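Long-range contacts in SIRV1 hypothetical protein ORF119 (Sulfolobus islandicus rudivirus 1 variant xx, PDB 2X3G), which is unassigned by name but probably acts as a dimeric Rep-type HUH endonuclease that nicks DNA to start replication of the viral genome: residues 49-54 / 66-71; 15-20 / 90-95; 31-36 / 83-88; 5-10 / 101-106. All coordinates share one frame; numbering follows the deposited sequence. Where two conformers were deposited one is given.

Interaction 1. Residues 49-54 / 66-71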
# COMPACT_ATOMS: atom_id res chain seq x y z
N HIS A 49 -4.07 10.26 -19.76
CA HIS A 49 -3.32 9.87 -18.56
C HIS A 49 -3.95 8.67 -17.89
O HIS A 49 -5.16 8.48 -17.96
CB HIS A 49 -3.24 11.02 -17.58
CG HIS A 49 -2.44 12.18 -18.10
ND1 HIS A 49 -1.08 12.12 -18.27
CD2 HIS A 49 -2.83 13.40 -18.52
CE1 HIS A 49 -0.65 13.27 -18.76
NE2 HIS A 49 -1.69 14.07 -18.91
N VAL A 50 -3.13 7.85 -17.26
CA VAL A 50 -3.62 6.62 -16.65
C VAL A 50 -2.98 6.49 -15.29
O VAL A 50 -1.76 6.60 -15.16
CB VAL A 50 -3.30 5.38 -17.48
CG1 VAL A 50 -3.80 4.11 -16.78
CG2 VAL A 50 -3.93 5.49 -18.88
N PHE A 51 -3.83 6.34 -14.28
CA PHE A 51 -3.41 6.14 -12.90
C PHE A 51 -3.82 4.72 -12.54
O PHE A 51 -4.95 4.34 -12.80
CB PHE A 51 -4.11 7.16 -12.01
CG PHE A 51 -3.70 7.10 -10.58
CD1 PHE A 51 -2.36 7.20 -10.22
CD2 PHE A 51 -4.65 7.01 -9.58
CE1 PHE A 51 -1.98 7.15 -8.89
CE2 PHE A 51 -4.28 6.98 -8.25
CZ PHE A 51 -2.94 7.04 -7.90
N SER A 52 -2.89 3.95 -11.98
CA SER A 52 -3.13 2.53 -11.75
C SER A 52 -2.66 2.11 -10.39
O SER A 52 -1.66 2.64 -9.88
CB SER A 52 -2.43 1.69 -12.83
OG SER A 52 -1.01 1.70 -12.68
N ILE A 53 -3.39 1.16 -9.81
CA ILE A 53 -3.08 0.56 -8.51
C ILE A 53 -3.23 -0.95 -8.64
O ILE A 53 -4.24 -1.42 -9.17
CB ILE A 53 -4.08 1.04 -7.43
CG1 ILE A 53 -4.13 2.57 -7.36
CG2 ILE A 53 -3.70 0.46 -6.06
CD1 ILE A 53 -2.86 3.18 -6.87
N LYS A 54 -2.23 -1.70 -8.20
CA LYS A 54 -2.38 -3.14 -7.99
C LYS A 54 -2.48 -3.36 -6.48
O LYS A 54 -1.58 -2.95 -5.74
CB LYS A 54 -1.18 -3.92 -8.57
CG LYS A 54 -1.13 -5.41 -8.19
CD LYS A 54 0.24 -6.02 -8.51
CE LYS A 54 0.34 -7.49 -8.14
NZ LYS A 54 1.21 -7.75 -6.95
N HIS A 66 -7.11 -1.31 -9.87
CA HIS A 66 -7.98 -0.15 -10.05
C HIS A 66 -7.25 0.80 -10.98
O HIS A 66 -6.06 1.02 -10.83
CB HIS A 66 -8.29 0.57 -8.73
CG HIS A 66 -8.99 -0.27 -7.73
ND1 HIS A 66 -10.29 -0.69 -7.88
CD2 HIS A 66 -8.57 -0.75 -6.54
CE1 HIS A 66 -10.64 -1.41 -6.83
NE2 HIS A 66 -9.62 -1.47 -6.01
N ILE A 67 -7.98 1.36 -11.94
CA ILE A 67 -7.39 2.20 -12.95
C ILE A 67 -8.28 3.42 -13.18
O ILE A 67 -9.48 3.27 -13.36
CB ILE A 67 -7.23 1.42 -14.27
CG1 ILE A 67 -6.38 0.17 -14.07
CG2 ILE A 67 -6.58 2.27 -15.34
CD1 ILE A 67 -6.05 -0.54 -15.39
N LEU A 68 -7.68 4.61 -13.15
CA LEU A 68 -8.32 5.81 -13.70
C LEU A 68 -7.72 6.15 -15.04
O LEU A 68 -6.51 6.22 -15.20
CB LEU A 68 -8.14 7.03 -12.80
CG LEU A 68 -8.97 7.10 -11.55
CD1 LEU A 68 -8.54 8.36 -10.80
CD2 LEU A 68 -10.45 7.12 -11.87
N VAL A 69 -8.60 6.34 -16.01
CA VAL A 69 -8.20 6.75 -17.36
C VAL A 69 -8.83 8.13 -17.58
O VAL A 69 -10.03 8.30 -17.48
CB VAL A 69 -8.68 5.74 -18.42
CG1 VAL A 69 -8.44 6.28 -19.84
CG2 VAL A 69 -7.99 4.37 -18.24
N PHE A 70 -7.98 9.11 -17.83
CA PHE A 70 -8.40 10.45 -18.23
C PHE A 70 -8.17 10.62 -19.73
O PHE A 70 -7.05 10.49 -20.19
CB PHE A 70 -7.55 11.46 -17.49
CG PHE A 70 -7.57 11.27 -16.02
CD1 PHE A 70 -6.56 10.54 -15.38
CD2 PHE A 70 -8.59 11.82 -15.25
CE1 PHE A 70 -6.57 10.39 -14.01
CE2 PHE A 70 -8.59 11.68 -13.90
CZ PHE A 70 -7.58 10.95 -13.26
N THR A 71 -9.23 10.96 -20.45
CA THR A 71 -9.20 10.98 -21.91
C THR A 71 -10.30 11.90 -22.45
O THR A 71 -11.32 12.12 -21.80
CB THR A 71 -9.36 9.55 -22.48
OG1 THR A 71 -9.20 9.56 -23.90
CG2 THR A 71 -10.72 8.94 -22.14
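In the antiparallel beta hairpin of strands 49-55 and 64-71, Val-50 and Ile-67 meet diagonally across the strands, Val-50 CG1 lying 3.6 Å from Ile-67 CG2. Val-50 CG1 stands anti to the backbone N (chi1 179°), and Val-50 CG2 is left to face Val-69 CG2 at 4.3 Å. Val-50 and Ser-52 on this face pack on Ile-41 and Phe-34 of helix 30-44, where Arg-38 bonds Ser-52 OG. Three hydrogen-bonded pairs hold the backbones: the two bonds of Phe-51 with Leu-68, both 2.8 Å between N and O, lie between those of His-49 with Phe-70 and Ile-53 with His-66. The sheet is the four-stranded antiparallel one of a ferredoxin-like fold. His-66 with His-64 gives a spacing consistent with the HUH motif of Rep-type nucleases, and the His-66 ring also meets that of Tyr-108. On the face of His-49, Phe-51, Ile-53, His-66, Leu-68 and Phe-70, Phe-51 CB touches Leu-68 CB at 4.1 Å, and the Phe-70 ring turns its edge to His-49 O, with CD1 3.6 Å from that oxygen. Strand 49-55 also pairs with a strand of the second subunit, whose Ser-119 terminal carboxylate receives a hydrogen bond from His-49 ND1.

Interaction 2. Residues 15-20 / 90-95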
# COMPACT_ATOMS: atom_id res chain seq x y z
N TYR A 15 -13.54 12.83 -20.16
CA TYR A 15 -13.91 11.54 -19.59
C TYR A 15 -12.89 11.05 -18.57
O TYR A 15 -11.70 11.03 -18.84
CB TYR A 15 -14.04 10.49 -20.69
CG TYR A 15 -14.96 10.93 -21.81
CD1 TYR A 15 -16.33 10.96 -21.60
CD2 TYR A 15 -14.46 11.35 -23.05
CE1 TYR A 15 -17.20 11.40 -22.60
CE2 TYR A 15 -15.31 11.78 -24.05
CZ TYR A 15 -16.67 11.79 -23.83
OH TYR A 15 -17.54 12.21 -24.80
N THR A 16 -13.40 10.69 -17.39
CA THR A 16 -12.62 10.03 -16.35
C THR A 16 -13.29 8.68 -16.10
O THR A 16 -14.39 8.63 -15.56
CB THR A 16 -12.64 10.79 -15.02
OG1 THR A 16 -12.09 12.11 -15.16
CG2 THR A 16 -11.82 10.01 -13.99
N TYR A 17 -12.61 7.62 -16.51
CA TYR A 17 -13.13 6.26 -16.34
C TYR A 17 -12.44 5.61 -15.16
O TYR A 17 -11.20 5.61 -15.10
CB TYR A 17 -12.86 5.44 -17.58
CG TYR A 17 -13.59 5.88 -18.81
CD1 TYR A 17 -14.92 5.54 -19.00
CD2 TYR A 17 -12.95 6.65 -19.79
CE1 TYR A 17 -15.60 5.93 -20.13
CE2 TYR A 17 -13.64 7.05 -20.95
CZ TYR A 17 -14.98 6.67 -21.09
OH TYR A 17 -15.69 7.03 -22.20
N PHE A 18 -13.23 5.06 -14.25
CA PHE A 18 -12.77 4.30 -13.10
C PHE A 18 -13.06 2.84 -13.40
O PHE A 18 -14.22 2.44 -13.46
CB PHE A 18 -13.46 4.79 -11.81
CG PHE A 18 -13.17 3.95 -10.60
CD1 PHE A 18 -11.89 3.53 -10.33
CD2 PHE A 18 -14.19 3.61 -9.73
CE1 PHE A 18 -11.63 2.73 -9.23
CE2 PHE A 18 -13.94 2.83 -8.62
CZ PHE A 18 -12.65 2.39 -8.37
N ILE A 19 -12.00 2.07 -13.64
CA ILE A 19 -12.07 0.68 -13.99
C ILE A 19 -11.51 -0.19 -12.86
O ILE A 19 -10.40 0.02 -12.38
CB ILE A 19 -11.23 0.42 -15.25
CG1 ILE A 19 -11.53 1.49 -16.33
CG2 ILE A 19 -11.42 -1.04 -15.74
CD1 ILE A 19 -10.58 1.40 -17.53
N THR A 20 -12.30 -1.17 -12.42
CA THR A 20 -11.87 -2.13 -11.46
C THR A 20 -11.82 -3.49 -12.12
O THR A 20 -12.79 -3.91 -12.76
CB THR A 20 -12.79 -2.16 -10.25
OG1 THR A 20 -12.92 -0.83 -9.76
CG2 THR A 20 -12.21 -3.03 -9.15
N ILE A 90 -14.67 -7.19 -14.69
CA ILE A 90 -14.35 -5.81 -14.97
C ILE A 90 -15.58 -4.94 -14.78
O ILE A 90 -16.66 -5.29 -15.25
CB ILE A 90 -13.83 -5.63 -16.43
CG1 ILE A 90 -12.53 -6.42 -16.63
CG2 ILE A 90 -13.67 -4.17 -16.77
CD1 ILE A 90 -12.02 -6.53 -18.08
N ARG A 91 -15.41 -3.82 -14.09
CA ARG A 91 -16.45 -2.82 -13.97
C ARG A 91 -15.87 -1.50 -14.45
O ARG A 91 -14.71 -1.20 -14.19
CB ARG A 91 -16.91 -2.74 -12.52
CG ARG A 91 -17.96 -1.72 -12.25
CD ARG A 91 -18.24 -1.70 -10.75
NE ARG A 91 -19.16 -0.64 -10.41
CZ ARG A 91 -19.74 -0.52 -9.22
NH1 ARG A 91 -19.49 -1.41 -8.26
NH2 ARG A 91 -20.57 0.48 -9.01
N ILE A 92 -16.66 -0.76 -15.22
CA ILE A 92 -16.25 0.53 -15.73
C ILE A 92 -17.31 1.56 -15.37
O ILE A 92 -18.49 1.34 -15.61
CB ILE A 92 -16.02 0.53 -17.26
CG1 ILE A 92 -15.03 -0.56 -17.66
CG2 ILE A 92 -15.55 1.92 -17.76
CD1 ILE A 92 -14.79 -0.68 -19.19
N GLU A 93 -16.87 2.68 -14.80
CA GLU A 93 -17.76 3.76 -14.38
C GLU A 93 -17.18 5.05 -14.93
O GLU A 93 -15.96 5.22 -14.98
CB GLU A 93 -17.81 3.86 -12.84
CG GLU A 93 -18.57 2.77 -12.10
CD GLU A 93 -20.08 2.85 -12.27
OE1 GLU A 93 -20.60 3.92 -12.70
OE2 GLU A 93 -20.76 1.84 -11.99
N LEU A 94 -18.05 5.95 -15.34
CA LEU A 94 -17.64 7.31 -15.62
C LEU A 94 -17.75 8.05 -14.34
O LEU A 94 -18.82 8.06 -13.72
CB LEU A 94 -18.55 7.97 -16.67
CG LEU A 94 -18.03 8.12 -18.08
CD1 LEU A 94 -19.05 8.98 -18.85
CD2 LEU A 94 -16.63 8.75 -18.15
N VAL A 95 -16.67 8.68 -13.90
CA VAL A 95 -16.70 9.41 -12.64
C VAL A 95 -17.25 10.80 -12.90
O VAL A 95 -16.66 11.56 -13.65
CB VAL A 95 -15.29 9.56 -12.04
CG1 VAL A 95 -15.39 10.32 -10.71
CG2 VAL A 95 -14.66 8.16 -11.84
O HOH W 1 -15.77 12.12 -16.15
O HOH W 2 -15.17 0.63 -11.54
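Leu-94 lays its CD2 methyl over one face of the Tyr-17 ring, 3.9 Å from the ring centroid and shifted toward the rim, in a CH-pi contact. The two side chains run alongside each other in the same direction, and the same methyl meets the edge of the Tyr-15 ring and closes to 3.4 Å from Thr-16 O. Ile-92 CG2 continues this apolar row, 3.9 Å from Tyr-17 CD1, and beyond it the side chains of Ile-19 and Ile-90 lie side by side, their CG2 atoms 4.0 Å apart. On the other face of the sheet Val-95 CG2 reaches Phe-18 CB at 3.6 Å, while helix 99-109 packs on Phe-18 and Val-95. The pairing joins the first and last strands of the ferredoxin-like sheet, antiparallel neighbours although 69 residues separate the segments. Reciprocal backbone bonds link Phe-18 with Glu-93 and Thr-20 with Arg-91. Past the strand end, Val-95 N still binds Thr-16 O at 2.8 Å and almost straight (174° at the hydrogen). A water there accepts from Thr-16 N and donates to Val-95 O, 2.7 Å from the water oxygen. A second water donates to Phe-18 O and is hydrogen-bonded to Thr-20 OG1. At the polar edge, within strand 89-94, Arg-91 NH2 forms a salt bridge with Glu-93 OE2 at 3.3 Å, in the guanidinium plane but above that of the carboxylate.

Interaction 3. Residues 31-36 / 83-88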
# COMPACT_ATOMS: atom_id res chain seq x y z
N GLU A 31 3.08 -6.04 -14.83
CA GLU A 31 3.86 -5.02 -15.52
C GLU A 31 3.46 -4.97 -16.99
O GLU A 31 3.12 -3.91 -17.51
CB GLU A 31 5.36 -5.27 -15.41
CG GLU A 31 5.94 -5.09 -14.02
CD GLU A 31 7.46 -4.96 -14.03
OE1 GLU A 31 8.01 -4.37 -13.07
OE2 GLU A 31 8.11 -5.45 -15.00
N LYS A 32 3.51 -6.13 -17.64
CA LYS A 32 3.21 -6.24 -19.06
C LYS A 32 1.76 -5.84 -19.35
O LYS A 32 1.49 -5.15 -20.34
CB LYS A 32 3.46 -7.67 -19.55
CG LYS A 32 3.65 -7.80 -21.05
CD LYS A 32 4.26 -9.15 -21.42
CE LYS A 32 5.14 -9.07 -22.66
NZ LYS A 32 5.99 -10.28 -22.84
N ILE A 33 0.85 -6.28 -18.48
CA ILE A 33 -0.57 -5.95 -18.59
C ILE A 33 -0.79 -4.46 -18.55
O ILE A 33 -1.40 -3.90 -19.45
CB ILE A 33 -1.40 -6.60 -17.43
CG1 ILE A 33 -1.42 -8.12 -17.56
CG2 ILE A 33 -2.83 -6.09 -17.43
CD1 ILE A 33 -1.47 -8.83 -16.22
N PHE A 34 -0.31 -3.82 -17.48
CA PHE A 34 -0.49 -2.38 -17.31
C PHE A 34 0.20 -1.60 -18.44
O PHE A 34 -0.36 -0.65 -18.96
CB PHE A 34 0.06 -1.92 -15.95
CG PHE A 34 -0.85 -2.18 -14.77
CD1 PHE A 34 -2.05 -2.89 -14.89
CD2 PHE A 34 -0.48 -1.75 -13.51
CE1 PHE A 34 -2.86 -3.11 -13.78
CE2 PHE A 34 -1.30 -1.98 -12.39
CZ PHE A 34 -2.48 -2.65 -12.53
N ARG A 35 1.42 -1.99 -18.78
CA ARG A 35 2.14 -1.34 -19.88
C ARG A 35 1.38 -1.41 -21.20
O ARG A 35 1.17 -0.39 -21.86
CB ARG A 35 3.53 -1.95 -20.06
CG ARG A 35 4.23 -1.47 -21.31
CD ARG A 35 5.65 -1.94 -21.38
NE ARG A 35 5.78 -3.40 -21.51
CZ ARG A 35 5.52 -4.09 -22.62
NH1 ARG A 35 5.08 -3.50 -23.73
NH2 ARG A 35 5.70 -5.40 -22.62
N LYS A 36 0.96 -2.61 -21.58
CA LYS A 36 0.23 -2.78 -22.83
C LYS A 36 -1.13 -2.09 -22.80
O LYS A 36 -1.58 -1.56 -23.82
CB LYS A 36 0.05 -4.26 -23.16
CG LYS A 36 1.29 -4.90 -23.76
CD LYS A 36 0.96 -6.22 -24.43
CE LYS A 36 1.95 -6.52 -25.54
NZ LYS A 36 2.04 -7.97 -25.84
N HIS A 83 -7.62 -5.91 -23.55
CA HIS A 83 -6.32 -5.56 -22.98
C HIS A 83 -6.20 -5.84 -21.49
O HIS A 83 -5.33 -5.29 -20.81
CB HIS A 83 -6.00 -4.09 -23.28
CG HIS A 83 -5.80 -3.83 -24.74
ND1 HIS A 83 -6.78 -3.29 -25.54
CD2 HIS A 83 -4.74 -4.07 -25.54
CE1 HIS A 83 -6.33 -3.18 -26.77
NE2 HIS A 83 -5.10 -3.66 -26.81
N MSE A 84 -7.07 -6.71 -20.99
CA MSE A 84 -7.02 -7.13 -19.59
C MSE A 84 -7.00 -8.64 -19.56
O MSE A 84 -7.37 -9.29 -20.55
CB MSE A 84 -8.20 -6.54 -18.80
CG MSE A 84 -8.01 -5.10 -18.35
SE MSE A 84 -6.58 -4.91 -17.00
CE MSE A 84 -5.59 -3.39 -17.75
N PRO A 85 -6.55 -9.23 -18.43
CA PRO A 85 -6.44 -10.68 -18.33
C PRO A 85 -7.74 -11.39 -18.68
O PRO A 85 -8.82 -10.89 -18.39
CB PRO A 85 -6.08 -10.91 -16.85
CG PRO A 85 -5.39 -9.67 -16.45
CD PRO A 85 -6.10 -8.56 -17.19
N SER A 86 -7.60 -12.54 -19.33
CA SER A 86 -8.73 -13.34 -19.74
C SER A 86 -9.62 -13.70 -18.53
O SER A 86 -9.11 -14.02 -17.45
CB SER A 86 -8.24 -14.59 -20.45
OG SER A 86 -9.32 -15.33 -20.97
N HIS A 87 -10.93 -13.59 -18.71
CA HIS A 87 -11.90 -13.94 -17.70
C HIS A 87 -11.83 -13.05 -16.45
O HIS A 87 -12.22 -13.48 -15.37
CB HIS A 87 -11.78 -15.43 -17.32
CG HIS A 87 -11.89 -16.36 -18.49
ND1 HIS A 87 -10.81 -16.73 -19.25
CD2 HIS A 87 -12.96 -17.00 -19.02
CE1 HIS A 87 -11.20 -17.56 -20.21
NE2 HIS A 87 -12.51 -17.74 -20.09
N SER A 88 -11.32 -11.83 -16.61
CA SER A 88 -11.35 -10.84 -15.55
C SER A 88 -12.79 -10.45 -15.31
O SER A 88 -13.59 -10.48 -16.24
CB SER A 88 -10.58 -9.59 -15.96
OG SER A 88 -9.19 -9.84 -15.98
O HOH W 3 -2.76 -5.25 -21.18
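Lys-36 O lies obliquely to the imidazole of His-83, 4.4 Å from its CD2, and the ring stacks on that of Tyr-40; His-83 ND1 is hydrogen-bonded to Arg-79 O. The pyrrolidine ring of Pro-85 meets Ile-33 at about a right angle, with Pro-85 CG 4.0 Å from Ile-33 CD1. Ile-33 divides its branches: CG1 carries CD1 to the proline, while CG2, anti to the backbone N, rests 3.9 Å from the CE methyl of Met-84, a selenomethionine. That side chain bends at chi2 and chi3, which brings SE and CE back to the helix although its CB points away from it. The contact thus packs helix 30-44 against the loop that leads from helix 77-82 into strand 89-94. Pro-85 to Ser-88 form a type II beta turn, in which Pro-85 O accepts from both Ser-88 N and Ser-88 OG, the hydroxyl at 2.7 Å and above the carbonyl plane. Between helix and loop, one water donates to Ile-33 O and His-83 O, each 2.6 Å from its oxygen. Direct contact is therefore apolar, while the polar link between the two backbones runs through a water that spends both its protons on carbonyls.

Interaction 4. Residues 5-10 / 101-106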
# COMPACT_ATOMS: atom_id res chain seq x y z
N LYS A 5 -2.61 15.71 -9.01
CA LYS A 5 -2.61 15.38 -10.44
C LYS A 5 -3.98 14.80 -10.83
O LYS A 5 -4.55 15.21 -11.84
CB LYS A 5 -1.52 14.37 -10.80
CG LYS A 5 -0.12 14.94 -10.94
CD LYS A 5 0.84 13.84 -11.45
CE LYS A 5 2.05 14.41 -12.18
NZ LYS A 5 3.02 15.12 -11.31
N VAL A 6 -4.49 13.88 -10.02
CA VAL A 6 -5.80 13.27 -10.29
C VAL A 6 -6.88 14.34 -10.39
O VAL A 6 -7.70 14.31 -11.29
CB VAL A 6 -6.17 12.19 -9.24
CG1 VAL A 6 -7.68 11.86 -9.26
CG2 VAL A 6 -5.33 10.91 -9.48
N LEU A 7 -6.89 15.31 -9.48
CA LEU A 7 -7.89 16.38 -9.55
C LEU A 7 -7.76 17.25 -10.79
O LEU A 7 -8.75 17.59 -11.43
CB LEU A 7 -7.79 17.28 -8.34
CG LEU A 7 -8.18 16.59 -7.04
CD1 LEU A 7 -7.57 17.32 -5.89
CD2 LEU A 7 -9.70 16.46 -6.90
N ASN A 8 -6.53 17.62 -11.08
CA ASN A 8 -6.23 18.39 -12.28
C ASN A 8 -6.70 17.71 -13.57
O ASN A 8 -7.36 18.34 -14.40
CB ASN A 8 -4.74 18.75 -12.35
CG ASN A 8 -4.43 20.04 -11.62
OD1 ASN A 8 -5.26 20.95 -11.58
ND2 ASN A 8 -3.22 20.14 -11.04
N PHE A 9 -6.38 16.43 -13.72
CA PHE A 9 -6.79 15.70 -14.91
C PHE A 9 -8.30 15.50 -14.90
O PHE A 9 -8.96 15.65 -15.92
CB PHE A 9 -6.09 14.34 -15.00
CG PHE A 9 -4.59 14.41 -15.11
CD1 PHE A 9 -3.93 15.53 -15.59
CD2 PHE A 9 -3.83 13.31 -14.76
CE1 PHE A 9 -2.56 15.55 -15.69
CE2 PHE A 9 -2.47 13.33 -14.87
CZ PHE A 9 -1.83 14.44 -15.32
N HIS A 10 -8.88 15.19 -13.75
CA HIS A 10 -10.32 14.95 -13.70
C HIS A 10 -11.10 16.13 -14.29
O HIS A 10 -12.09 15.95 -14.99
CB HIS A 10 -10.77 14.75 -12.26
CG HIS A 10 -12.19 14.33 -12.13
ND1 HIS A 10 -12.76 13.36 -12.92
CD2 HIS A 10 -13.16 14.74 -11.28
CE1 HIS A 10 -14.02 13.19 -12.56
NE2 HIS A 10 -14.28 14.00 -11.55
N ASP A 101 -16.78 13.16 -5.63
CA ASP A 101 -16.79 11.87 -6.29
C ASP A 101 -15.39 11.40 -6.62
O ASP A 101 -15.06 10.26 -6.36
CB ASP A 101 -17.63 11.88 -7.55
CG ASP A 101 -19.11 11.86 -7.25
OD1 ASP A 101 -19.52 11.50 -6.12
OD2 ASP A 101 -19.87 12.23 -8.15
N ILE A 102 -14.57 12.28 -7.21
CA ILE A 102 -13.21 11.87 -7.60
C ILE A 102 -12.34 11.59 -6.36
O ILE A 102 -11.60 10.61 -6.34
CB ILE A 102 -12.52 12.86 -8.62
CG1 ILE A 102 -11.27 12.20 -9.22
CG2 ILE A 102 -12.20 14.21 -8.01
CD1 ILE A 102 -11.59 10.95 -10.05
N LYS A 103 -12.49 12.41 -5.32
CA LYS A 103 -11.78 12.16 -4.07
C LYS A 103 -12.19 10.86 -3.41
O LYS A 103 -11.35 10.18 -2.85
CB LYS A 103 -11.95 13.32 -3.11
CG LYS A 103 -11.21 14.55 -3.54
CD LYS A 103 -11.27 15.61 -2.47
CE LYS A 103 -10.35 16.77 -2.81
NZ LYS A 103 -10.40 17.80 -1.78
N ASN A 104 -13.47 10.52 -3.44
CA ASN A 104 -13.91 9.24 -2.86
C ASN A 104 -13.36 8.05 -3.66
O ASN A 104 -13.02 7.00 -3.10
CB ASN A 104 -15.44 9.19 -2.77
CG ASN A 104 -15.99 9.98 -1.60
OD1 ASN A 104 -15.35 10.10 -0.54
ND2 ASN A 104 -17.20 10.49 -1.76
N VAL A 105 -13.27 8.22 -4.97
CA VAL A 105 -12.69 7.19 -5.84
C VAL A 105 -11.20 7.04 -5.53
O VAL A 105 -10.73 5.95 -5.29
CB VAL A 105 -12.92 7.47 -7.35
CG1 VAL A 105 -12.02 6.63 -8.20
CG2 VAL A 105 -14.37 7.24 -7.76
N TYR A 106 -10.48 8.15 -5.51
CA TYR A 106 -9.05 8.13 -5.14
C TYR A 106 -8.80 7.45 -3.79
O TYR A 106 -7.89 6.62 -3.64
CB TYR A 106 -8.52 9.55 -5.10
CG TYR A 106 -7.05 9.61 -4.77
CD1 TYR A 106 -6.09 9.46 -5.77
CD2 TYR A 106 -6.61 9.80 -3.47
CE1 TYR A 106 -4.74 9.51 -5.48
CE2 TYR A 106 -5.25 9.86 -3.17
CZ TYR A 106 -4.33 9.71 -4.21
OH TYR A 106 -2.99 9.75 -3.96
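This is apolar helix-to-helix packing, centred on Ile-102, between helices 2-10 and 99-109, which lie together on one face of the ferredoxin-like antiparallel sheet. The two short segments cross at 138° with their axes 10.4 Å apart. Ile-102 projects toward helix 2-10 and meets three of its residues, CG1 turning to Val-6 and CG2 to Leu-7, while CB and both branches lie on the ring of His-10. Ile-102 CG1 is 3.6 Å from Val-6 CG1, and Ile-102 CG2 3.5 Å from Leu-7 CD2. The first torsion accounts for this division: CG1 stands anti to the backbone N (chi1 -167°), leaving CG2 in the crowded position between N and the carbonyl carbon. Around this centre, Val-6 CG2 approaches Tyr-106 CD1 at 4.1 Å, obliquely to the phenol ring. On the more exposed side, Leu-7 CD2 touches the aliphatic part of Lys-103, 4.1 Å from its CG. Beneath the pair, Val-6 rests on Leu-68 and Phe-70 of the sheet, and Met-118 of the second subunit packs on Val-6 and Phe-9. His-10 and Ile-102 reach toward each other tip to tip. Both ring nitrogens of His-10 are held outside the contact, ND1 by Thr-16 OG1 and NE2 by Pro-96 O, which fixes the rotation of the imidazole and presents a face to the isoleucine. Over that face, in a CH-pi contact, stands Ile-102 CB, 3.7 Å from the ring centroid and only 3.3 Å from His-10 CD2.

Interactions 1 and 2 are the outer strand pairings of one sheet, ordered 49-55, 64-71, 15-22, 89-94, with centres 9 Å apart; backbone bonds between strands 64-71 and 15-22 join them. Interaction 3 lies on the helix 30-44 face and interaction 4 on the other, their centres 23 Å apart and on opposite sides of the chain centre. Along the chain, the ends brought together by interaction 4 enclose those of interaction 2, then 3, then the hairpin of interaction 1. Interactions 1 and 4 both touch the second subunit, so the edge strand and the helix face beside it contribute to the dimer interface. The His-66 and Tyr-108 environment, probably the nuclease site, lies on that helix face.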